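Local atomic coordinates of putative NAD(P)H-flavin oxidoreductase (Neisseria meningitidis serogroup A / serotype 4A, PDB entry 6WT2), a protein that binds FMN and, as a member of the nitroreductase family, probably uses NAD(P)H to reduce nitro compounds such as chloramphenicol. Residues Arg66-Pro71 and Gly184-Phe189; His85-Leu90 and Gly154-Gly159; Asp130-Leu135 and Phe142-Arg147. All coordinates share one frame; numbering follows the deposited sequence.

Contact 1: residues Arg66-Pro71 and Gly184-Phe189; sequences RQAIKP and GQFGLF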
ATOM      1  N   ARG A  66      -2.325 -10.161  23.055  1.00 24.28           N
ATOM      2  CA  ARG A  66      -2.395 -11.149  21.976  1.00 24.72           C
ATOM      3  C   ARG A  66      -3.449 -12.211  22.268  1.00 25.14           C
ATOM      4  O   ARG A  66      -4.220 -12.595  21.378  1.00 25.35           O
ATOM      5  CB  ARG A  66      -1.033 -11.803  21.763  1.00 24.23           C
ATOM      6  CG  ARG A  66      -0.001 -10.894  21.132  1.00 23.56           C
ATOM      7  CD  ARG A  66       1.229 -11.697  20.770  1.00 23.54           C
ATOM      8  NE  ARG A  66       2.310 -10.852  20.274  1.00 24.76           N
ATOM      9  CZ  ARG A  66       3.388 -11.329  19.665  1.00 24.76           C
ATOM     10  NH1 ARG A  66       3.498 -12.637  19.463  1.00 25.52           N
ATOM     11  NH2 ARG A  66       4.336 -10.504  19.242  1.00 26.40           N
ATOM     12  N   GLN A  67      -3.500 -12.700  23.507  0.54 25.60           N
ATOM     13  CA  GLN A  67      -4.508 -13.698  23.854  0.54 26.41           C
ATOM     14  C   GLN A  67      -5.911 -13.111  23.817  0.54 26.66           C
ATOM     15  O   GLN A  67      -6.871 -13.824  23.503  0.54 27.26           O
ATOM     16  CB  GLN A  67      -4.207 -14.286  25.227  0.54 26.85           C
ATOM     17  CG  GLN A  67      -2.961 -15.132  25.244  0.54 28.11           C
ATOM     18  CD  GLN A  67      -3.159 -16.470  24.574  0.54 36.24           C
ATOM     19  OE1 GLN A  67      -2.261 -16.977  23.908  0.54 41.51           O
ATOM     20  NE2 GLN A  67      -4.337 -17.059  24.755  0.54 40.44           N
ATOM     21  N   ALA A  68      -6.045 -11.812  24.108  1.00 26.29           N
ATOM     22  CA  ALA A  68      -7.363 -11.184  24.102  1.00 26.57           C
ATOM     23  C   ALA A  68      -7.936 -11.059  22.695  1.00 31.14           C
ATOM     24  O   ALA A  68      -9.159 -11.094  22.524  1.00 26.91           O
ATOM     25  CB  ALA A  68      -7.294  -9.808  24.757  1.00 26.26           C
ATOM     26  N   ILE A  69      -7.078 -10.901  21.680  1.00 28.05           N
ATOM     27  CA  ILE A  69      -7.572 -10.737  20.316  1.00 32.07           C
ATOM     28  C   ILE A  69      -7.641 -12.057  19.566  1.00 31.65           C
ATOM     29  O   ILE A  69      -8.318 -12.139  18.529  1.00 26.12           O
ATOM     30  CB  ILE A  69      -6.711  -9.715  19.538  1.00 27.64           C
ATOM     31  CG1 ILE A  69      -5.256 -10.179  19.439  1.00 24.39           C
ATOM     32  CG2 ILE A  69      -6.804  -8.330  20.177  1.00 24.47           C
ATOM     33  CD1 ILE A  69      -4.350  -9.205  18.729  1.00 23.73           C
ATOM     34  N   LYS A  70      -7.004 -13.102  20.077  1.00 26.30           N
ATOM     35  CA  LYS A  70      -7.004 -14.388  19.385  1.00 26.76           C
ATOM     36  C   LYS A  70      -8.393 -14.930  19.046  1.00 28.61           C
ATOM     37  O   LYS A  70      -8.566 -15.413  17.912  1.00 28.84           O
ATOM     38  CB  LYS A  70      -6.213 -15.398  20.229  1.00 27.08           C
ATOM     39  CG  LYS A  70      -6.201 -16.804  19.633  1.00 34.13           C
ATOM     40  CD  LYS A  70      -5.523 -17.804  20.550  1.00 42.77           C
ATOM     41  CE  LYS A  70      -4.071 -17.439  20.811  1.00 45.05           C
ATOM     42  NZ  LYS A  70      -3.467 -18.368  21.823  1.00 55.40           N
ATOM     43  N   PRO A  71      -9.402 -14.884  19.930  1.00 28.11           N
ATOM     44  CA  PRO A  71     -10.697 -15.502  19.596  1.00 31.53           C
ATOM     45  C   PRO A  71     -11.367 -14.947  18.349  1.00 33.03           C
ATOM     46  O   PRO A  71     -12.190 -15.654  17.754  1.00 35.60           O
ATOM     47  CB  PRO A  71     -11.550 -15.229  20.843  1.00 30.13           C
ATOM     48  CG  PRO A  71     -10.572 -15.039  21.930  1.00 31.40           C
ATOM     49  CD  PRO A  71      -9.408 -14.349  21.308  1.00 28.96           C
ATOM     50  N   GLY A 184     -10.730   0.136  23.694  1.00 34.01           N
ATOM     51  CA  GLY A 184     -11.606   0.191  24.844  1.00 31.31           C
ATOM     52  C   GLY A 184     -11.031  -0.541  26.037  1.00 36.90           C
ATOM     53  O   GLY A 184     -10.952   0.011  27.134  1.00 43.17           O
ATOM     54  N   GLN A 185     -10.614  -1.790  25.826  1.00 29.84           N
ATOM     55  CA  GLN A 185     -10.150  -2.618  26.929  1.00 27.28           C
ATOM     56  C   GLN A 185      -8.754  -2.224  27.393  1.00 30.45           C
ATOM     57  O   GLN A 185      -8.490  -2.205  28.598  1.00 32.29           O
ATOM     58  CB  GLN A 185     -10.187  -4.096  26.520  1.00 30.55           C
ATOM     59  CG  GLN A 185      -9.742  -5.061  27.611  1.00 33.77           C
ATOM     60  CD  GLN A 185      -9.930  -6.516  27.225  1.00 39.52           C
ATOM     61  OE1 GLN A 185     -10.630  -6.835  26.259  1.00 40.37           O
ATOM     62  NE2 GLN A 185      -9.310  -7.410  27.984  1.00 39.83           N
ATOM     63  N   PHE A 186      -7.849  -1.886  26.470  1.00 25.94           N
ATOM     64  CA  PHE A 186      -6.465  -1.602  26.834  1.00 24.75           C
ATOM     65  C   PHE A 186      -6.071  -0.142  26.643  1.00 30.97           C
ATOM     66  O   PHE A 186      -4.919   0.214  26.929  1.00 26.71           O
ATOM     67  CB  PHE A 186      -5.518  -2.527  26.058  1.00 24.88           C
ATOM     68  CG  PHE A 186      -5.654  -3.982  26.446  1.00 25.68           C
ATOM     69  CD1 PHE A 186      -5.141  -4.440  27.657  1.00 26.46           C
ATOM     70  CD2 PHE A 186      -6.327  -4.882  25.623  1.00 23.76           C
ATOM     71  CE1 PHE A 186      -5.270  -5.761  28.030  1.00 28.01           C
ATOM     72  CE2 PHE A 186      -6.468  -6.218  25.989  1.00 28.40           C
ATOM     73  CZ  PHE A 186      -5.942  -6.662  27.196  1.00 30.15           C
ATOM     74  N   GLY A 187      -6.988   0.708  26.189  1.00 25.75           N
ATOM     75  CA  GLY A 187      -6.750   2.144  26.161  1.00 23.97           C
ATOM     76  C   GLY A 187      -5.525   2.563  25.379  1.00 27.51           C
ATOM     77  O   GLY A 187      -4.830   3.504  25.778  1.00 31.05           O
ATOM     78  N   LEU A 188      -5.251   1.894  24.258  1.00 22.89           N
ATOM     79  CA  LEU A 188      -4.029   2.158  23.506  1.00 28.88           C
ATOM     80  C   LEU A 188      -4.161   3.373  22.598  1.00 31.34           C
ATOM     81  O   LEU A 188      -3.148   3.994  22.264  1.00 31.44           O
ATOM     82  CB  LEU A 188      -3.641   0.936  22.671  1.00 26.35           C
ATOM     83  CG  LEU A 188      -3.417  -0.359  23.462  1.00 31.45           C
ATOM     84  CD1 LEU A 188      -3.047  -1.490  22.521  1.00 22.50           C
ATOM     85  CD2 LEU A 188      -2.356  -0.163  24.529  1.00 34.44           C
ATOM     86  N   PHE A 189      -5.379   3.717  22.179  1.00 28.21           N
ATOM     87  CA  PHE A 189      -5.573   4.884  21.328  1.00 25.99           C
ATOM     88  C   PHE A 189      -7.000   5.388  21.479  1.00 27.28           C
ATOM     89  O   PHE A 189      -7.884   4.676  21.961  1.00 26.25           O
ATOM     90  CB  PHE A 189      -5.251   4.578  19.853  1.00 25.90           C
ATOM     91  CG  PHE A 189      -6.127   3.508  19.229  1.00 26.77           C
ATOM     92  CD1 PHE A 189      -7.320   3.842  18.599  1.00 26.48           C
ATOM     93  CD2 PHE A 189      -5.741   2.179  19.255  1.00 24.83           C
ATOM     94  CE1 PHE A 189      -8.123   2.871  18.023  1.00 29.01           C
ATOM     95  CE2 PHE A 189      -6.530   1.197  18.673  1.00 21.56           C
ATOM     96  CZ  PHE A 189      -7.730   1.539  18.055  1.00 32.02           C
TER
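Two residues before Ala68, whose methyl meets the ring of Phe186, Arg66 directs its guanidinium away from that meeting: NH2 bonds both Gln61 OE1 and Ser84 O, NE bonds Val60 O and NH1 bonds Ala83 O. These bonds tie helix 63-69 to the chain just after strand 55-59 and just before strand 85-92, and leave a different side of the helix to meet 184-189. The backbone carbonyl Arg66 O also has two weak donors, Lys70 N at 3.1 Å and Ile69 N at 3.3 Å, as the helix passes into a 3-10 turn at Lys70 and Pro71. Across the contact, where the CA atoms of Ala68 and Gln185 are 9.4 Å apart, Ala68 CB comes up to the edge of the Phe186 ring, near its plane, 3.9 Å from CE2. The ring gets there because Phe186 CG stands anti to its own carbonyl carbon (chi1 -67°), beside the backbone N. Helix 175-185 ends just before this residue, and Gly187, with positive phi, turns the chain away. Both helices pack on the same side of the antiparallel sheet in this nitroreductase fold: Ile69 reaches Leu86 of strand 85-92 as well as Met178 and Val181, while Phe189 lies on Leu90. Gln185, the residue before Phe186, lies over one face of the ring. Its CG stands 3.8 Å above the plane of the Phe186 ring, offset toward the rim, and the chain runs on extended (chi1 -179°, chi2 174°) until NE2 is 4.5 Å from Ala68 CB, a loose approach. Together the two segments bury 70 Å² at the protein surface.

Contact 2: residues His85-Leu90 and Gly154-Gly159; sequences HLVVFL and GNMMTG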
ATOM      1  N   HIS A  85       7.003 -10.444  16.511  1.00 23.88           N
ATOM      2  CA  HIS A  85       6.366  -9.147  16.620  1.00 21.83           C
ATOM      3  C   HIS A  85       5.037  -9.141  15.879  1.00 21.52           C
ATOM      4  O   HIS A  85       4.846  -9.867  14.900  1.00 24.46           O
ATOM      5  CB  HIS A  85       7.270  -8.030  16.061  1.00 23.07           C
ATOM      6  CG  HIS A  85       8.426  -7.677  16.946  1.00 22.10           C
ATOM      7  ND1 HIS A  85       9.480  -8.535  17.175  1.00 21.52           N
ATOM      8  CD2 HIS A  85       8.704  -6.544  17.636  1.00 22.43           C
ATOM      9  CE1 HIS A  85      10.352  -7.948  17.981  1.00 21.53           C
ATOM     10  NE2 HIS A  85       9.908  -6.739  18.269  1.00 21.63           N
ATOM     11  N   LEU A  86       4.123  -8.309  16.372  1.00 26.09           N
ATOM     12  CA  LEU A  86       2.850  -8.017  15.725  1.00 21.33           C
ATOM     13  C   LEU A  86       2.668  -6.506  15.663  1.00 20.92           C
ATOM     14  O   LEU A  86       2.869  -5.816  16.667  1.00 20.88           O
ATOM     15  CB  LEU A  86       1.693  -8.655  16.493  1.00 24.25           C
ATOM     16  CG  LEU A  86       0.271  -8.228  16.141  1.00 23.50           C
ATOM     17  CD1 LEU A  86      -0.120  -8.644  14.729  1.00 22.94           C
ATOM     18  CD2 LEU A  86      -0.701  -8.819  17.166  1.00 26.74           C
ATOM     19  N   VAL A  87       2.288  -6.000  14.495  1.00 20.66           N
ATOM     20  CA  VAL A  87       1.990  -4.581  14.300  1.00 20.37           C
ATOM     21  C   VAL A  87       0.551  -4.474  13.819  1.00 20.40           C
ATOM     22  O   VAL A  87       0.157  -5.153  12.862  1.00 20.48           O
ATOM     23  CB  VAL A  87       2.953  -3.925  13.292  1.00 23.49           C
ATOM     24  CG1 VAL A  87       2.591  -2.448  13.073  1.00 21.64           C
ATOM     25  CG2 VAL A  87       4.398  -4.042  13.768  1.00 27.56           C
ATOM     26  N   VAL A  88      -0.238  -3.660  14.502  1.00 21.12           N
ATOM     27  CA  VAL A  88      -1.579  -3.306  14.060  1.00 20.52           C
ATOM     28  C   VAL A  88      -1.503  -1.861  13.597  1.00 21.58           C
ATOM     29  O   VAL A  88      -1.115  -0.975  14.372  1.00 23.74           O
ATOM     30  CB  VAL A  88      -2.618  -3.482  15.178  1.00 20.97           C
ATOM     31  CG1 VAL A  88      -3.997  -3.025  14.695  1.00 21.91           C
ATOM     32  CG2 VAL A  88      -2.635  -4.942  15.681  1.00 23.04           C
ATOM     33  N   PHE A  89      -1.855  -1.629  12.341  1.00 20.33           N
ATOM     34  CA  PHE A  89      -1.789  -0.311  11.730  1.00 19.92           C
ATOM     35  C   PHE A  89      -3.086   0.437  11.988  1.00 19.82           C
ATOM     36  O   PHE A  89      -4.176  -0.086  11.737  1.00 20.08           O
ATOM     37  CB  PHE A  89      -1.549  -0.420  10.220  1.00 24.91           C
ATOM     38  CG  PHE A  89      -0.219  -1.013   9.846  1.00 25.89           C
ATOM     39  CD1 PHE A  89       0.822  -0.199   9.436  1.00 25.03           C
ATOM     40  CD2 PHE A  89      -0.015  -2.391   9.888  1.00 28.27           C
ATOM     41  CE1 PHE A  89       2.046  -0.740   9.070  1.00 30.40           C
ATOM     42  CE2 PHE A  89       1.209  -2.944   9.545  1.00 21.71           C
ATOM     43  CZ  PHE A  89       2.235  -2.123   9.121  1.00 24.67           C
ATOM     44  N   LEU A  90      -2.964   1.661  12.498  1.00 19.75           N
ATOM     45  CA  LEU A  90      -4.092   2.564  12.649  1.00 19.94           C
ATOM     46  C   LEU A  90      -4.043   3.621  11.557  1.00 20.29           C
ATOM     47  O   LEU A  90      -2.966   4.078  11.173  1.00 19.32           O
ATOM     48  CB  LEU A  90      -4.060   3.273  14.009  1.00 20.19           C
ATOM     49  CG  LEU A  90      -3.904   2.383  15.233  1.00 20.49           C
ATOM     50  CD1 LEU A  90      -3.858   3.303  16.504  1.00 20.77           C
ATOM     51  CD2 LEU A  90      -5.001   1.338  15.303  1.00 20.85           C
ATOM     52  N   GLY A 154       3.383  -2.495   2.939  1.00 24.84           N
ATOM     53  CA  GLY A 154       4.180  -3.109   1.883  1.00 19.69           C
ATOM     54  C   GLY A 154       5.674  -2.904   2.068  1.00 20.75           C
ATOM     55  O   GLY A 154       6.463  -3.842   1.918  1.00 21.27           O
ATOM     56  N   ASN A 155       6.078  -1.682   2.427  1.00 24.52           N
ATOM     57  CA  ASN A 155       7.498  -1.362   2.569  1.00 26.87           C
ATOM     58  C   ASN A 155       8.132  -2.087   3.751  1.00 24.55           C
ATOM     59  O   ASN A 155       9.247  -2.608   3.642  1.00 23.84           O
ATOM     60  CB  ASN A 155       7.682   0.144   2.716  1.00 23.59           C
ATOM     61  CG  ASN A 155       7.607   0.871   1.396  1.00 23.06           C
ATOM     62  OD1 ASN A 155       7.875   0.293   0.329  1.00 25.76           O
ATOM     63  ND2 ASN A 155       7.280   2.160   1.452  1.00 22.21           N
HETATM   64  N   MSE A 156       7.449  -2.126   4.886  1.00 22.88           N
HETATM   65  CA  MSE A 156       7.975  -2.840   6.041  1.00 25.73           C
HETATM   66  C   MSE A 156       8.179  -4.334   5.753  1.00 24.04           C
HETATM   67  O   MSE A 156       9.227  -4.902   6.087  1.00 21.78           O
HETATM   68  CB  MSE A 156       7.050  -2.630   7.237  1.00 23.48           C
HETATM   69  CG  MSE A 156       7.125  -1.207   7.753  1.00 24.13           C
HETATM   70 SE   MSE A 156       5.663  -0.778   8.944  0.50 31.54          SE
HETATM   71  CE  MSE A 156       6.084  -2.084  10.312  1.00 26.58           C
HETATM   72  N   MSE A 157       7.207  -4.969   5.111  1.00 19.22           N
HETATM   73  CA  MSE A 157       7.332  -6.408   4.817  1.00 22.11           C
HETATM   74  C   MSE A 157       8.403  -6.731   3.783  1.00 22.57           C
HETATM   75  O   MSE A 157       9.149  -7.704   3.913  1.00 22.89           O
HETATM   76  CB  MSE A 157       6.000  -6.968   4.345  1.00 24.69           C
HETATM   77  CG  MSE A 157       4.947  -6.949   5.427  1.00 27.64           C
HETATM   78 SE   MSE A 157       3.369  -7.846   4.818  0.51 30.44          SE
HETATM   79  CE  MSE A 157       3.082  -6.781   3.186  1.00 24.06           C
ATOM     80  N   THR A 158       8.487  -5.905   2.745  1.00 21.63           N
ATOM     81  CA  THR A 158       9.525  -6.107   1.742  1.00 27.87           C
ATOM     82  C   THR A 158      10.908  -5.890   2.337  1.00 20.90           C
ATOM     83  O   THR A 158      11.804  -6.739   2.194  1.00 21.27           O
ATOM     84  CB  THR A 158       9.286  -5.178   0.556  1.00 27.65           C
ATOM     85  OG1 THR A 158       8.085  -5.594  -0.108  1.00 28.59           O
ATOM     86  CG2 THR A 158      10.468  -5.244  -0.423  1.00 28.11           C
ATOM     87  N   GLY A 159      11.090  -4.765   3.030  1.00 20.79           N
ATOM     88  CA  GLY A 159      12.379  -4.485   3.633  1.00 25.00           C
ATOM     89  C   GLY A 159      12.787  -5.548   4.634  1.00 23.05           C
ATOM     90  O   GLY A 159      13.932  -5.995   4.644  1.00 22.25           O
TER
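Met156, present as selenomethionine, and Phe89 reach for each other from opposite directions, the first from a helix and the second from a strand. The selenium arrives at the rim of the phenyl ring rather than above it: SE lies 3.6 Å from Phe89 CE1 and 3.7 Å from Phe89 CZ. From the ring centroid the distance to SE is 4.8 Å, at 78° off the ring normal, an edge-on Met-aromatic contact. A bend about the CG-SE bond (chi3 62°) carries the Met156 methyl along the strand: CE stays 4.0 Å from Phe89 CZ and comes within 4.3 Å of Val87 CG2. Val87 also lies over one face of the ring, its CG1 3.8 Å above the plane of Phe89 and offset toward the rim. All three touching residues are buried and apolar: this is core packing, with the Phe89 side chain about 9 Å from the bound FMN at its nearest. Phe57 of strand 55-59 meets the Phe89 ring with the planes at about 70°. On the far side of helix 138-162, Asn155 and Thr158 hydrogen-bond Thr158 and Asn155 of the second subunit. Strand 85-92 is hydrogen-bonded to strands 55-59 and 194-203, and helix 138-162 packs on the sheet face lined by its Val87 and Phe89.

Contact 3: residues Asp130-Leu135 and Phe142-Arg147; sequences DDIKIL and FDWCCR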
ATOM      1  N   ASP A 130     -13.386  17.670  -4.726  1.00 28.11           N
ATOM      2  CA  ASP A 130     -13.724  17.630  -6.146  1.00 30.39           C
ATOM      3  C   ASP A 130     -12.991  16.560  -6.943  1.00 32.10           C
ATOM      4  O   ASP A 130     -13.554  16.047  -7.916  1.00 34.89           O
ATOM      5  CB  ASP A 130     -13.438  18.989  -6.802  1.00 31.85           C
ATOM      6  CG  ASP A 130     -14.320  20.103  -6.263  1.00 45.77           C
ATOM      7  OD1 ASP A 130     -15.415  19.798  -5.746  1.00 49.85           O
ATOM      8  OD2 ASP A 130     -13.924  21.287  -6.373  1.00 47.42           O
ATOM      9  N   ASP A 131     -11.753  16.222  -6.577  1.00 27.57           N
ATOM     10  CA  ASP A 131     -10.961  15.303  -7.390  1.00 28.37           C
ATOM     11  C   ASP A 131     -11.131  13.858  -6.937  1.00 28.74           C
ATOM     12  O   ASP A 131     -11.563  13.005  -7.716  1.00 29.80           O
ATOM     13  CB  ASP A 131      -9.482  15.698  -7.362  1.00 27.84           C
ATOM     14  CG  ASP A 131      -9.215  16.999  -8.087  1.00 38.72           C
ATOM     15  OD1 ASP A 131      -9.893  17.264  -9.105  1.00 35.59           O
ATOM     16  OD2 ASP A 131      -8.331  17.759  -7.630  1.00 41.73           O
ATOM     17  N   ILE A 132     -10.791  13.570  -5.683  1.00 27.02           N
ATOM     18  CA  ILE A 132     -10.948  12.214  -5.175  1.00 27.59           C
ATOM     19  C   ILE A 132     -12.278  12.048  -4.448  1.00 27.81           C
ATOM     20  O   ILE A 132     -12.712  10.912  -4.229  1.00 28.94           O
ATOM     21  CB  ILE A 132      -9.735  11.846  -4.296  1.00 27.06           C
ATOM     22  CG1 ILE A 132      -9.660  10.344  -4.037  1.00 33.56           C
ATOM     23  CG2 ILE A 132      -9.693  12.686  -2.971  1.00 25.65           C
ATOM     24  CD1 ILE A 132      -8.280   9.899  -3.589  1.00 35.82           C
ATOM     25  N   LYS A 133     -12.936  13.151  -4.075  1.00 35.76           N
ATOM     26  CA  LYS A 133     -14.326  13.163  -3.607  1.00 34.27           C
ATOM     27  C   LYS A 133     -14.507  12.295  -2.358  1.00 30.29           C
ATOM     28  O   LYS A 133     -15.200  11.278  -2.365  1.00 34.15           O
ATOM     29  CB  LYS A 133     -15.278  12.710  -4.722  1.00 37.28           C
ATOM     30  CG  LYS A 133     -15.404  13.687  -5.866  1.00 35.85           C
ATOM     31  CD  LYS A 133     -16.592  13.344  -6.747  1.00 43.91           C
ATOM     32  CE  LYS A 133     -17.221  14.609  -7.290  1.00 52.77           C
ATOM     33  NZ  LYS A 133     -17.455  15.587  -6.188  1.00 57.79           N
ATOM     34  N   ILE A 134     -13.890  12.744  -1.266  1.00 27.78           N
ATOM     35  CA  ILE A 134     -13.947  12.012  -0.008  1.00 28.89           C
ATOM     36  C   ILE A 134     -14.513  12.856   1.133  1.00 34.05           C
ATOM     37  O   ILE A 134     -14.474  12.428   2.283  1.00 37.61           O
ATOM     38  CB  ILE A 134     -12.564  11.445   0.371  1.00 28.58           C
ATOM     39  CG1 ILE A 134     -11.521  12.574   0.470  1.00 30.96           C
ATOM     40  CG2 ILE A 134     -12.141  10.353  -0.601  1.00 29.47           C
ATOM     41  CD1 ILE A 134     -10.149  12.109   0.944  1.00 28.74           C
ATOM     42  N   LEU A 135     -15.046  14.045   0.844  1.00 36.00           N
ATOM     43  CA  LEU A 135     -15.560  14.931   1.887  1.00 36.70           C
ATOM     44  C   LEU A 135     -17.055  14.782   2.148  1.00 47.90           C
ATOM     45  O   LEU A 135     -17.585  15.467   3.029  1.00 54.76           O
ATOM     46  CB  LEU A 135     -15.273  16.391   1.540  1.00 35.03           C
ATOM     47  CG  LEU A 135     -13.822  16.833   1.638  1.00 36.46           C
ATOM     48  CD1 LEU A 135     -13.775  18.315   1.926  1.00 37.49           C
ATOM     49  CD2 LEU A 135     -13.096  16.044   2.716  1.00 43.53           C
ATOM     50  N   PHE A 142     -11.864   8.082   5.878  1.00 19.99           N
ATOM     51  CA  PHE A 142     -11.060   7.112   6.620  1.00 22.10           C
ATOM     52  C   PHE A 142     -10.375   6.132   5.670  1.00 23.42           C
ATOM     53  O   PHE A 142      -9.197   5.794   5.850  1.00 21.01           O
ATOM     54  CB  PHE A 142     -11.944   6.374   7.635  1.00 20.90           C
ATOM     55  CG  PHE A 142     -11.247   5.233   8.349  1.00 20.72           C
ATOM     56  CD1 PHE A 142     -10.201   5.475   9.229  1.00 20.90           C
ATOM     57  CD2 PHE A 142     -11.658   3.922   8.151  1.00 21.52           C
ATOM     58  CE1 PHE A 142      -9.569   4.431   9.890  1.00 22.91           C
ATOM     59  CE2 PHE A 142     -11.033   2.871   8.812  1.00 22.61           C
ATOM     60  CZ  PHE A 142      -9.987   3.121   9.672  1.00 21.67           C
ATOM     61  N   ASP A 143     -11.096   5.675   4.641  1.00 22.04           N
ATOM     62  CA  ASP A 143     -10.524   4.736   3.679  1.00 23.75           C
ATOM     63  C   ASP A 143      -9.361   5.353   2.906  1.00 21.45           C
ATOM     64  O   ASP A 143      -8.403   4.647   2.564  1.00 20.20           O
ATOM     65  CB  ASP A 143     -11.619   4.236   2.733  1.00 30.13           C
ATOM     66  CG  ASP A 143     -12.353   2.994   3.281  1.00 52.48           C
ATOM     67  OD1 ASP A 143     -11.894   2.418   4.301  1.00 52.38           O
ATOM     68  OD2 ASP A 143     -13.385   2.585   2.691  1.00 53.05           O
ATOM     69  N   TRP A 144      -9.429   6.659   2.626  1.00 21.00           N
ATOM     70  CA  TRP A 144      -8.293   7.375   2.049  1.00 20.72           C
ATOM     71  C   TRP A 144      -7.039   7.210   2.901  1.00 20.59           C
ATOM     72  O   TRP A 144      -5.965   6.866   2.392  1.00 19.64           O
ATOM     73  CB  TRP A 144      -8.647   8.856   1.884  1.00 20.54           C
ATOM     74  CG  TRP A 144      -7.533   9.702   1.322  1.00 21.11           C
ATOM     75  CD1 TRP A 144      -6.865   9.511   0.142  1.00 24.08           C
ATOM     76  CD2 TRP A 144      -6.971  10.878   1.916  1.00 27.27           C
ATOM     77  NE1 TRP A 144      -5.910  10.500  -0.026  1.00 22.76           N
ATOM     78  CE2 TRP A 144      -5.960  11.346   1.051  1.00 22.40           C
ATOM     79  CE3 TRP A 144      -7.219  11.575   3.106  1.00 26.49           C
ATOM     80  CZ2 TRP A 144      -5.204  12.483   1.333  1.00 28.99           C
ATOM     81  CZ3 TRP A 144      -6.462  12.698   3.387  1.00 26.65           C
ATOM     82  CH2 TRP A 144      -5.471  13.149   2.498  1.00 27.29           C
ATOM     83  N   CYS A 145      -7.159   7.418   4.216  1.00 20.15           N
ATOM     84  CA  CYS A 145      -5.991   7.245   5.076  1.00 19.44           C
ATOM     85  C   CYS A 145      -5.553   5.784   5.131  1.00 18.56           C
ATOM     86  O   CYS A 145      -4.353   5.498   5.109  1.00 18.47           O
ATOM     87  CB  CYS A 145      -6.280   7.802   6.470  1.00 18.89           C
ATOM     88  SG  CYS A 145      -6.484   9.612   6.416  1.00 22.08           S
ATOM     89  N   CYS A 146      -6.508   4.852   5.209  1.00 19.27           N
ATOM     90  CA  CYS A 146      -6.173   3.422   5.183  1.00 27.17           C
ATOM     91  C   CYS A 146      -5.324   3.041   3.968  1.00 18.89           C
ATOM     92  O   CYS A 146      -4.394   2.233   4.083  1.00 19.30           O
ATOM     93  CB  CYS A 146      -7.449   2.574   5.210  1.00 23.73           C
ATOM     94  SG  CYS A 146      -8.294   2.573   6.834  1.00 23.88           S
ATOM     95  N   ARG A 147      -5.630   3.600   2.795  1.00 19.33           N
ATOM     96  CA  ARG A 147      -4.819   3.297   1.618  1.00 20.48           C
ATOM     97  C   ARG A 147      -3.356   3.646   1.852  1.00 19.45           C
ATOM     98  O   ARG A 147      -2.457   2.861   1.511  1.00 19.59           O
ATOM     99  CB  ARG A 147      -5.337   4.048   0.384  1.00 20.88           C
ATOM    100  CG  ARG A 147      -6.740   3.674  -0.078  1.00 23.40           C
ATOM    101  CD  ARG A 147      -7.164   4.649  -1.161  1.00 27.15           C
ATOM    102  NE  ARG A 147      -8.483   4.370  -1.710  1.00 35.21           N
ATOM    103  CZ  ARG A 147      -8.830   4.663  -2.964  1.00 37.66           C
ATOM    104  NH1 ARG A 147      -7.942   5.237  -3.769  1.00 35.35           N
ATOM    105  NH2 ARG A 147     -10.049   4.382  -3.409  1.00 30.66           N
TER
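Ile134 CD1 presses on the indole of Trp144 in the tight part of this contact. It lies 3.5 Å from Trp144 CD2, 3.6 Å from Trp144 CG and 3.7 Å from Trp144 CB, so one methyl spans the root of the side chain and the start of the fused rings. The two side chains cross at about a right angle. Ile134 puts CG1 between its backbone N and carbonyl carbon (chi1 58°), and this directs CD1 at the tryptophan. Ile132, partly exposed, packs more loosely: its CD1 comes obliquely to the pyrrole side, 4.0 Å from Trp144 CD1. Between the two isoleucines, Lys133 takes a positive phi as the chain leaves helix 114-131 and lies exposed, away from the indole. Phe127, part of the nicotinic acid pocket, touches both Ile132 and Trp144, whose nearest side-chain atoms are about 6 Å from a bound FMN and about 6 Å from a bound nicotinic acid. The chemistry is divided: aliphatic carbons hold the buried indole, while its NE1 donates a hydrogen bond to Glu171 OE1 of the second subunit, itself an FMN-binding residue, consistent with the packing helping to hold the indole where NE1 meets that carboxylate.

From the N terminus, the chain first lays down 66-71 and then strand segment 85-90, passes through helices 100-108 and 114-131, and reaches 130-135. Contact 3 closes the shortest loop, six residues between its segments, where helix 138-162 begins. Farther along that same helix, 154-159 returns to the strand and closes contact 2, with contact 3 nested inside its loop. Contact 1 closes last, at the end of helix 175-185, and encloses both. Contacts 1 and 2 meet at strand 85-92, where the Arg66 guanidinium lies beside His85 and Leu86. Helices thus lie against both faces of this strand, and contacts 2 and 3, both on helix 138-162, also touch the second subunit.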